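7,8-dihydro-6-hydroxymethylpterin pyrophosphokinase-dihydropteroate synthase (Plasmodium falciparum, PDB 6JWV) probably catalyses two consecutive steps of folate biosynthesis, pyrophosphorylating 6-hydroxymethyl-7,8-dihydropterin with ATP and then condensing the product with 4-aminobenzoate to give 7,8-dihydropteroate. Local coordinates at residues Gly23-Arg28 and Tyr159-Tyr164; His39-Tyr44 and Val168-Phe173; Ser383-Lys388 and Lys681-Arg686. The protein carries 1 engineered substitution. All coordinates share one frame; numbering follows the deposited sequence.

Contacts 1 and 2 both use strand 163-172, contact 1 at its start beside the pterin and contact 2 at its far end against helix 30-44; they lie about 23 Å apart between centres. Contact 2 is the most buried and chiefly apolar, valine on valine under helix 30-44, with a calcium site at the helix end. Contact 1 is partly buried and mixed: backbone pairing, an amide and aromatic rings beside a bound pterin. Contact 3, also partly buried, is ionic and hydrated, joining the edge of the same antiparallel sheet to the parallel barrel strand 684-687. Contacts 1 and 3 touch through R27 and Y384, whereas contacts 2 and 3 stay about 17 Å apart between nearest atoms.

Contact 1: Gly23-Arg28 and Tyr159-Tyr164; sequences GTNDRR and YTSYFY. With PH2 (2-amino-6-hydroxymethyl-7,8-dihydro-3H-pteridin-4-one), chain D.
S161 starts the contact in the loop ahead of strand 163-172, setting its hydroxyl OG 4.1 Å from N25 CB. Next, the carbonyl O of Y162 takes the side-chain amide of N25, ND2 to O 3.2 Å, from a donor standing well above the carbonyl plane. The same ND2 lies over the centre of the F163 ring, 3.3 Å above its plane, with amide and ring inclined at 59°. N25 can lie alongside the phenyl group because its CG is turned anti to its own carbonyl carbon (chi1 -67°); OD1 is held by the backbone N of R205, a residue that binds ATP. The opposite face of F163 carries the dihydropterin PH2, whose C10 sits 3.4 Å above the plane toward the rim, making this ring one wall of the kinase's pterin pocket. Y164 and T24 form an antiparallel hydrogen-bonded pair, Y164 N to T24 O 2.7 Å and T24 N to Y164 O 3.0 Å. The tyrosine ring receives an off-centre CH-pi contact from R27 CA, 4.3 Å from its centroid, while its OH bonds to E56. Strand 16-24 lies between 163-172 and 208-214, with helix 30-44 covering the face that bears T24 and Y164, and strand 46-57 flanking 163-172 on its other edge.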
# COMPACT_ATOMS: atom_id res chain seq x y z
N GLY A 23 17.28 -29.03 -13.69
CA GLY A 23 16.23 -29.30 -12.72
C GLY A 23 16.68 -30.14 -11.54
O GLY A 23 17.52 -31.04 -11.69
N THR A 24 16.14 -29.83 -10.36
CA THR A 24 16.29 -30.65 -9.17
C THR A 24 15.03 -30.59 -8.30
O THR A 24 14.21 -29.69 -8.48
CB THR A 24 17.55 -30.28 -8.36
OG1 THR A 24 17.68 -31.21 -7.27
CG2 THR A 24 17.50 -28.84 -7.80
N ASN A 25 14.89 -31.55 -7.38
CA ASN A 25 13.77 -31.58 -6.42
C ASN A 25 14.18 -31.25 -4.99
O ASN A 25 13.33 -31.10 -4.12
CB ASN A 25 13.10 -32.95 -6.42
CG ASN A 25 12.41 -33.26 -7.70
OD1 ASN A 25 12.90 -34.07 -8.48
ND2 ASN A 25 11.26 -32.62 -7.95
N ASP A 26 15.47 -31.14 -4.76
CA ASP A 26 15.99 -30.90 -3.43
C ASP A 26 15.96 -29.41 -3.12
O ASP A 26 16.86 -28.68 -3.52
CB ASP A 26 17.41 -31.46 -3.33
CG ASP A 26 17.92 -31.55 -1.90
OD1 ASP A 26 17.39 -30.89 -0.98
OD2 ASP A 26 18.90 -32.29 -1.72
N ARG A 27 14.93 -28.99 -2.40
CA ARG A 27 14.75 -27.59 -1.98
C ARG A 27 15.95 -27.05 -1.21
O ARG A 27 16.47 -25.99 -1.56
CB ARG A 27 13.47 -27.41 -1.16
CG ARG A 27 13.07 -25.97 -0.99
CD ARG A 27 12.07 -25.78 0.15
NE ARG A 27 11.69 -24.37 0.31
CZ ARG A 27 12.48 -23.40 0.78
NH1 ARG A 27 13.74 -23.64 1.14
NH2 ARG A 27 12.01 -22.16 0.87
N ARG A 28 16.39 -27.79 -0.19
CA ARG A 28 17.46 -27.32 0.69
C ARG A 28 18.81 -27.26 -0.03
O ARG A 28 19.63 -26.39 0.27
CB ARG A 28 17.58 -28.20 1.95
CG ARG A 28 17.58 -27.46 3.29
CD ARG A 28 18.68 -26.41 3.45
NE ARG A 28 19.82 -26.84 4.28
CZ ARG A 28 20.09 -26.37 5.50
NH1 ARG A 28 19.32 -25.44 6.07
NH2 ARG A 28 21.15 -26.82 6.16
N TYR A 159 6.17 -37.59 -5.93
CA TYR A 159 5.19 -37.06 -6.89
C TYR A 159 4.48 -35.75 -6.43
O TYR A 159 3.66 -35.18 -7.16
CB TYR A 159 4.20 -38.15 -7.37
CG TYR A 159 3.58 -39.07 -6.32
CD1 TYR A 159 4.37 -40.00 -5.60
CD2 TYR A 159 2.20 -39.05 -6.07
CE1 TYR A 159 3.80 -40.85 -4.65
CE2 TYR A 159 1.62 -39.91 -5.12
CZ TYR A 159 2.43 -40.80 -4.42
OH TYR A 159 1.87 -41.64 -3.48
N THR A 160 4.85 -35.27 -5.24
CA THR A 160 4.36 -33.98 -4.71
C THR A 160 5.44 -32.91 -4.84
O THR A 160 5.15 -31.82 -5.37
CB THR A 160 3.93 -34.08 -3.23
OG1 THR A 160 3.10 -35.23 -3.03
CG2 THR A 160 3.15 -32.82 -2.79
N SER A 161 6.65 -33.22 -4.38
CA SER A 161 7.77 -32.27 -4.25
C SER A 161 7.96 -31.35 -5.46
O SER A 161 7.91 -31.80 -6.60
CB SER A 161 9.07 -33.05 -3.95
OG SER A 161 10.15 -32.18 -3.70
N TYR A 162 8.15 -30.05 -5.18
CA TYR A 162 8.43 -29.01 -6.19
C TYR A 162 9.71 -29.23 -6.99
O TYR A 162 10.67 -29.83 -6.49
CB TYR A 162 8.60 -27.67 -5.51
CG TYR A 162 7.36 -26.92 -5.15
CD1 TYR A 162 6.58 -26.30 -6.14
CD2 TYR A 162 6.99 -26.76 -3.81
CE1 TYR A 162 5.44 -25.58 -5.80
CE2 TYR A 162 5.85 -26.04 -3.46
CZ TYR A 162 5.09 -25.46 -4.46
OH TYR A 162 3.97 -24.75 -4.12
N PHE A 163 9.74 -28.72 -8.23
CA PHE A 163 10.97 -28.65 -9.02
C PHE A 163 11.67 -27.31 -8.87
O PHE A 163 11.03 -26.26 -8.68
CB PHE A 163 10.71 -28.96 -10.49
CG PHE A 163 10.37 -30.39 -10.76
CD1 PHE A 163 9.05 -30.85 -10.66
CD2 PHE A 163 11.37 -31.30 -11.10
CE1 PHE A 163 8.74 -32.18 -10.90
CE2 PHE A 163 11.07 -32.63 -11.34
CZ PHE A 163 9.75 -33.07 -11.24
N TYR A 164 13.00 -27.36 -8.93
CA TYR A 164 13.82 -26.17 -8.89
C TYR A 164 14.54 -26.08 -10.21
O TYR A 164 15.46 -26.86 -10.47
CB TYR A 164 14.72 -26.16 -7.63
CG TYR A 164 13.81 -26.03 -6.44
CD1 TYR A 164 13.21 -27.17 -5.86
CD2 TYR A 164 13.42 -24.76 -5.99
CE1 TYR A 164 12.30 -27.05 -4.82
CE2 TYR A 164 12.51 -24.63 -4.94
CZ TYR A 164 11.95 -25.78 -4.36
OH TYR A 164 11.05 -25.66 -3.34
N1 PH2 D . 10.78 -32.48 -15.12
C2 PH2 D . 10.11 -33.65 -15.33
C3 PH2 D . 8.63 -33.77 -15.03
N4 PH2 D . 8.03 -32.54 -14.50
N5 PH2 D . 8.14 -30.31 -13.80
C6 PH2 D . 8.84 -29.16 -13.60
N6 PH2 D . 8.19 -28.09 -13.10
N7 PH2 D . 10.15 -29.06 -13.87
C8 PH2 D . 10.87 -30.08 -14.37
O8 PH2 D . 12.08 -29.92 -14.60
C9 PH2 D . 10.18 -31.38 -14.62
C10 PH2 D . 8.73 -31.42 -14.30
C11 PH2 D . 10.79 -34.89 -15.89
O4 PH2 D . 12.22 -34.74 -16.01

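Contact 2: His39-Tyr44 and Val168-Phe173; sequences HLVEKY and VVVKTF. With CA (calcium ion), chain H.
V41 points its CB from helix 30-44 at strand 163-172, though CB itself is still 5.1 Å from V170 CG2. The next atoms divide the work. CG1, anti to the backbone N (chi1 163°), lies across V170, meeting V170 CG2 at 3.7 Å and V170 CG1 at 4.1 Å, and only grazes V168 CG2 at 4.5 Å. CG2, the other branch, sits beside the backbone N and makes no contact with segment 168-173. L20 of strand 16-24 and I48 of strand 46-57 also touch V41, so a single helix residue spans three neighbouring strands. The layout fits the ferredoxin-like alpha+beta fold of HPPK enzymes, with strand order 4-1-3-2 and helix 30-44, the first crossover helix, lying on the same face as helix 177-190. Y44 faces that second helix, against V183, I187 and L190, and its OH bonds to E93 O.

At the helix end the F173 ring turns its edge to the backbone carbonyl of Y44, F173 CE1 to Y44 O 3.3 Å, a ring-edge contact and not a hydrogen bond; the ring also stacks with Y97. E42 takes no part in the packing and binds the calcium ion, through its carbonyl O at 2.2 Å and its OE2 at 2.5 Å. A bend at chi2 (68°) folds the glutamate chain back, allowing one residue to supply both ligands; G46 O, E99 and two waters also bind the ion, and OE1 is held by I48 N.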
# COMPACT_ATOMS: atom_id res chain seq x y z
N HIS A 39 28.98 -25.54 -12.85
CA HIS A 39 30.44 -25.64 -12.92
C HIS A 39 30.84 -26.65 -13.96
O HIS A 39 31.70 -26.39 -14.79
CB HIS A 39 31.08 -26.03 -11.58
CG HIS A 39 30.88 -25.03 -10.49
ND1 HIS A 39 31.29 -23.71 -10.60
CD2 HIS A 39 30.33 -25.15 -9.26
CE1 HIS A 39 30.98 -23.07 -9.49
NE2 HIS A 39 30.38 -23.91 -8.67
N LEU A 40 30.20 -27.82 -13.90
CA LEU A 40 30.54 -28.93 -14.75
C LEU A 40 30.16 -28.63 -16.19
O LEU A 40 30.87 -29.05 -17.10
CB LEU A 40 29.90 -30.23 -14.23
CG LEU A 40 30.36 -30.67 -12.83
CD1 LEU A 40 29.48 -31.77 -12.24
CD2 LEU A 40 31.82 -31.10 -12.83
N VAL A 41 29.07 -27.87 -16.39
CA VAL A 41 28.75 -27.29 -17.71
C VAL A 41 29.92 -26.41 -18.20
O VAL A 41 30.46 -26.63 -19.28
CB VAL A 41 27.42 -26.48 -17.70
CG1 VAL A 41 27.32 -25.55 -18.91
CG2 VAL A 41 26.21 -27.41 -17.67
N GLU A 42 30.30 -25.45 -17.37
CA GLU A 42 31.38 -24.49 -17.68
C GLU A 42 32.72 -25.21 -17.91
O GLU A 42 33.57 -24.75 -18.69
CB GLU A 42 31.45 -23.45 -16.54
CG GLU A 42 32.49 -22.35 -16.66
CD GLU A 42 32.23 -21.36 -17.79
OE1 GLU A 42 31.25 -20.57 -17.70
OE2 GLU A 42 33.03 -21.35 -18.76
N LYS A 43 32.90 -26.35 -17.25
CA LYS A 43 34.15 -27.09 -17.30
C LYS A 43 34.22 -28.03 -18.50
O LYS A 43 35.23 -28.03 -19.20
CB LYS A 43 34.37 -27.85 -15.98
CG LYS A 43 35.68 -28.62 -15.86
CD LYS A 43 35.63 -29.53 -14.66
CE LYS A 43 36.96 -30.22 -14.43
NZ LYS A 43 38.07 -29.26 -14.17
N TYR A 44 33.15 -28.80 -18.71
CA TYR A 44 33.12 -29.85 -19.72
C TYR A 44 32.47 -29.51 -21.06
O TYR A 44 32.63 -30.27 -22.02
CB TYR A 44 32.48 -31.14 -19.14
CG TYR A 44 33.29 -31.82 -18.06
CD1 TYR A 44 34.68 -31.96 -18.18
CD2 TYR A 44 32.67 -32.36 -16.93
CE1 TYR A 44 35.43 -32.58 -17.18
CE2 TYR A 44 33.42 -32.99 -15.93
CZ TYR A 44 34.80 -33.09 -16.06
OH TYR A 44 35.57 -33.71 -15.08
N VAL A 168 20.19 -22.24 -19.11
CA VAL A 168 21.49 -21.66 -19.40
C VAL A 168 21.76 -21.72 -20.88
O VAL A 168 21.31 -22.64 -21.54
CB VAL A 168 22.67 -22.28 -18.55
CG1 VAL A 168 22.20 -22.79 -17.20
CG2 VAL A 168 23.38 -23.41 -19.26
N VAL A 169 22.48 -20.72 -21.39
CA VAL A 169 23.00 -20.75 -22.75
C VAL A 169 24.50 -20.99 -22.68
O VAL A 169 25.24 -20.26 -22.00
CB VAL A 169 22.70 -19.46 -23.55
CG1 VAL A 169 23.16 -19.62 -25.00
CG2 VAL A 169 21.22 -19.12 -23.52
N VAL A 170 24.93 -22.02 -23.39
CA VAL A 170 26.33 -22.37 -23.47
C VAL A 170 26.80 -22.15 -24.89
O VAL A 170 26.20 -22.67 -25.84
CB VAL A 170 26.60 -23.84 -23.08
CG1 VAL A 170 28.04 -24.02 -22.65
CG2 VAL A 170 25.66 -24.30 -21.98
N LYS A 171 27.85 -21.36 -25.04
CA LYS A 171 28.64 -21.39 -26.27
C LYS A 171 29.52 -22.64 -26.14
O LYS A 171 30.46 -22.67 -25.34
CB LYS A 171 29.43 -20.08 -26.45
CG LYS A 171 30.58 -20.13 -27.45
CD LYS A 171 30.95 -18.76 -28.01
CE LYS A 171 31.66 -17.86 -27.01
NZ LYS A 171 31.83 -16.48 -27.54
N THR A 172 29.18 -23.68 -26.90
CA THR A 172 29.81 -25.00 -26.75
C THR A 172 30.84 -25.34 -27.83
O THR A 172 30.76 -24.84 -28.97
CB THR A 172 28.76 -26.12 -26.64
OG1 THR A 172 29.42 -27.35 -26.33
CG2 THR A 172 27.97 -26.31 -27.93
N PHE A 173 31.81 -26.17 -27.45
CA PHE A 173 32.84 -26.71 -28.36
C PHE A 173 32.51 -28.16 -28.77
O PHE A 173 33.21 -28.75 -29.58
CB PHE A 173 34.24 -26.65 -27.74
CG PHE A 173 34.29 -27.06 -26.29
CD1 PHE A 173 33.95 -28.36 -25.90
CD2 PHE A 173 34.69 -26.15 -25.32
CE1 PHE A 173 33.98 -28.74 -24.57
CE2 PHE A 173 34.73 -26.52 -23.98
CZ PHE A 173 34.38 -27.82 -23.61
CA CA H . 34.46 -23.09 -19.92
O HOH W 1 36.45 -24.74 -20.75
O HOH W 2 34.63 -21.76 -22.04

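Contact 3: Ser383-Lys388 and Lys681-Arg686; sequences SYLKEK and KVDLIR. With XTZ (4-{[(2-amino-4-oxo-3,4,7,8-tetrahydropteridin-6-yl)methyl]amino}-N-(1,3-thiazol-2-yl)benzenesulfonamide), chain C.
K386 NZ is gripped by three oxygens: D683 OD1, at 2.7 Å in a salt bridge that uses the syn lone pair of the carboxylate, and the backbone carbonyls of Y597 and Y600. The other carboxylate oxygen, D683 OD2, accepts the backbone N of the same lysine at 2.8 Å, nearly along its C-O axis, so both ends of K386, backbone N and NZ, hold the same carboxylate, one oxygen each. A bend at chi2 (5°) curls the lysine chain round the carboxylate and lays K386 CD 3.4 Å from D683 OD2. L385 CD1 packs against the carboxylate, 3.7 Å from D683 OD2, while L602 N donates to OD1. The carboxylate is therefore held by bonds on both oxygens, which would fix its rotation and probably favour the ionised form.

Both segments turn sharply here. K386 takes positive phi (78°) at the third place of a type II beta turn, Y384 to E387, and K681 does likewise (64°) in the Schellman motif closing helix 662-680. The join links the edge strand 383-384 of the kinase sheet to strand 684-687 of the TIM barrel of the synthase, which lies parallel to and beside 390-396.

Across the turn, the aliphatic part of K681 packs on K386, K681 CD being 3.4 Å from K386 O, and water 3 joins that carbonyl to K681 NZ, weakly on the lysine side. Water 4 lies 2.8 Å from K388 O and 3.0 Å from D683 OD2, though it has too few hydrogens to serve every acceptor near it. Further down the strand, R686 lays one guanidinium face under the pterin of XTZ, N8 3.3 Å above its plane, while NE pairs with D430.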
# COMPACT_ATOMS: atom_id res chain seq x y z
N SER A 383 15.94 -17.47 -1.60
CA SER A 383 15.03 -16.42 -1.21
C SER A 383 13.97 -16.37 -2.29
O SER A 383 14.29 -16.52 -3.48
CB SER A 383 15.75 -15.09 -1.14
OG SER A 383 16.73 -15.06 -0.11
N TYR A 384 12.72 -16.20 -1.91
CA TYR A 384 11.68 -15.94 -2.90
C TYR A 384 11.59 -14.45 -3.14
O TYR A 384 11.45 -13.66 -2.19
CB TYR A 384 10.31 -16.51 -2.48
CG TYR A 384 10.33 -17.99 -2.19
CD1 TYR A 384 10.40 -18.92 -3.24
CD2 TYR A 384 10.29 -18.47 -0.87
CE1 TYR A 384 10.42 -20.28 -2.99
CE2 TYR A 384 10.31 -19.83 -0.61
CZ TYR A 384 10.38 -20.74 -1.67
OH TYR A 384 10.40 -22.09 -1.43
N LEU A 385 11.69 -14.06 -4.40
CA LEU A 385 11.64 -12.67 -4.79
C LEU A 385 10.36 -12.03 -4.29
O LEU A 385 9.29 -12.58 -4.47
CB LEU A 385 11.74 -12.53 -6.31
CG LEU A 385 12.05 -11.13 -6.83
CD1 LEU A 385 13.50 -10.75 -6.58
CD2 LEU A 385 11.72 -11.01 -8.31
N LYS A 386 10.50 -10.89 -3.62
CA LYS A 386 9.36 -10.05 -3.19
C LYS A 386 8.62 -10.56 -1.94
O LYS A 386 7.55 -10.06 -1.61
CB LYS A 386 8.37 -9.82 -4.37
CG LYS A 386 8.76 -8.84 -5.47
CD LYS A 386 10.15 -8.25 -5.37
CE LYS A 386 10.45 -7.31 -6.53
NZ LYS A 386 11.65 -6.48 -6.25
N GLU A 387 9.19 -11.54 -1.24
CA GLU A 387 8.51 -12.15 -0.06
C GLU A 387 9.01 -11.65 1.30
O GLU A 387 8.36 -11.87 2.33
CB GLU A 387 8.44 -13.69 -0.17
CG GLU A 387 7.35 -14.14 -1.14
CD GLU A 387 7.11 -15.66 -1.28
OE1 GLU A 387 7.36 -16.44 -0.33
OE2 GLU A 387 6.60 -16.06 -2.36
N LYS A 388 10.14 -10.93 1.30
CA LYS A 388 10.72 -10.41 2.53
C LYS A 388 11.56 -9.17 2.26
O LYS A 388 12.38 -9.18 1.36
CB LYS A 388 11.60 -11.47 3.20
CG LYS A 388 11.73 -11.34 4.71
CD LYS A 388 13.02 -11.98 5.21
CE LYS A 388 12.81 -12.74 6.53
NZ LYS A 388 12.27 -11.90 7.63
N LYS A 681 7.64 -4.07 -1.37
CA LYS A 681 8.31 -5.38 -1.36
C LYS A 681 9.74 -5.30 -1.84
O LYS A 681 10.22 -6.20 -2.51
CB LYS A 681 7.54 -6.43 -2.18
CG LYS A 681 6.07 -6.56 -1.87
CD LYS A 681 5.45 -7.64 -2.72
CE LYS A 681 3.96 -7.77 -2.43
NZ LYS A 681 3.75 -7.94 -0.97
N VAL A 682 10.41 -4.20 -1.51
CA VAL A 682 11.84 -4.03 -1.76
C VAL A 682 12.54 -5.21 -1.09
O VAL A 682 12.25 -5.53 0.06
CB VAL A 682 12.34 -2.68 -1.19
CG1 VAL A 682 13.85 -2.53 -1.35
CG2 VAL A 682 11.64 -1.52 -1.88
N ASP A 683 13.44 -5.87 -1.79
CA ASP A 683 14.07 -7.07 -1.24
C ASP A 683 15.08 -6.79 -0.13
O ASP A 683 15.05 -7.44 0.91
CB ASP A 683 14.60 -7.96 -2.37
CG ASP A 683 13.52 -8.22 -3.43
OD1 ASP A 683 13.44 -7.40 -4.39
OD2 ASP A 683 12.71 -9.19 -3.27
N LEU A 684 15.95 -5.80 -0.33
CA LEU A 684 16.95 -5.42 0.69
C LEU A 684 16.99 -3.91 0.90
O LEU A 684 17.06 -3.14 -0.07
CB LEU A 684 18.35 -5.96 0.35
CG LEU A 684 18.51 -7.48 0.20
CD1 LEU A 684 18.44 -7.87 -1.27
CD2 LEU A 684 19.81 -8.00 0.80
N ILE A 685 16.93 -3.50 2.16
CA ILE A 685 17.13 -2.09 2.56
C ILE A 685 18.39 -1.95 3.39
O ILE A 685 18.65 -2.75 4.28
CB ILE A 685 15.90 -1.46 3.25
CG1 ILE A 685 15.42 -2.31 4.46
CG2 ILE A 685 14.80 -1.19 2.22
CD1 ILE A 685 14.40 -1.62 5.33
N ARG A 686 19.20 -0.95 3.04
CA ARG A 686 20.53 -0.76 3.61
C ARG A 686 20.51 0.39 4.62
O ARG A 686 20.46 1.54 4.22
CB ARG A 686 21.54 -0.49 2.49
CG ARG A 686 22.98 -0.41 2.95
CD ARG A 686 23.89 -0.01 1.81
NE ARG A 686 25.27 0.22 2.26
CZ ARG A 686 25.76 1.39 2.65
NH1 ARG A 686 25.02 2.51 2.68
NH2 ARG A 686 27.03 1.45 3.03
O3 XTZ C . 22.75 3.74 -1.63
C16 XTZ C . 23.73 2.96 -1.54
N2 XTZ C . 23.68 1.75 -2.13
C3 XTZ C . 24.96 3.34 -0.81
N4 XTZ C . 25.12 4.54 -0.19
C4 XTZ C . 26.29 4.82 0.47
C15 XTZ C . 27.43 3.83 0.55
N8 XTZ C . 27.18 2.57 -0.14
C2 XTZ C . 26.04 2.31 -0.77
N3 XTZ C . 25.85 1.12 -1.40
C1 XTZ C . 24.69 0.87 -2.06
N1 XTZ C . 24.53 -0.32 -2.69
C5 XTZ C . 26.50 6.14 1.17
N5 XTZ C . 26.74 7.22 0.21
C6 XTZ C . 26.06 8.41 0.24
C14 XTZ C . 25.83 9.01 1.49
C13 XTZ C . 25.14 10.21 1.55
C9 XTZ C . 24.66 10.84 0.39
C8 XTZ C . 24.89 10.25 -0.86
C7 XTZ C . 25.60 9.04 -0.94
S1 XTZ C . 23.87 12.24 0.56
O1 XTZ C . 22.63 12.12 1.24
O2 XTZ C . 23.57 12.76 -0.74
N6 XTZ C . 24.80 13.25 1.43
C10 XTZ C . 24.96 13.27 2.80
S2 XTZ C . 25.56 14.65 3.67
C12 XTZ C . 25.44 13.84 5.21
C11 XTZ C . 24.95 12.55 4.95
N7 XTZ C . 24.69 12.24 3.64
O HOH W 3 4.60 -10.91 -1.75
O HOH W 4 12.95 -10.85 -0.77
O HOH W 5 10.34 -8.22 -0.55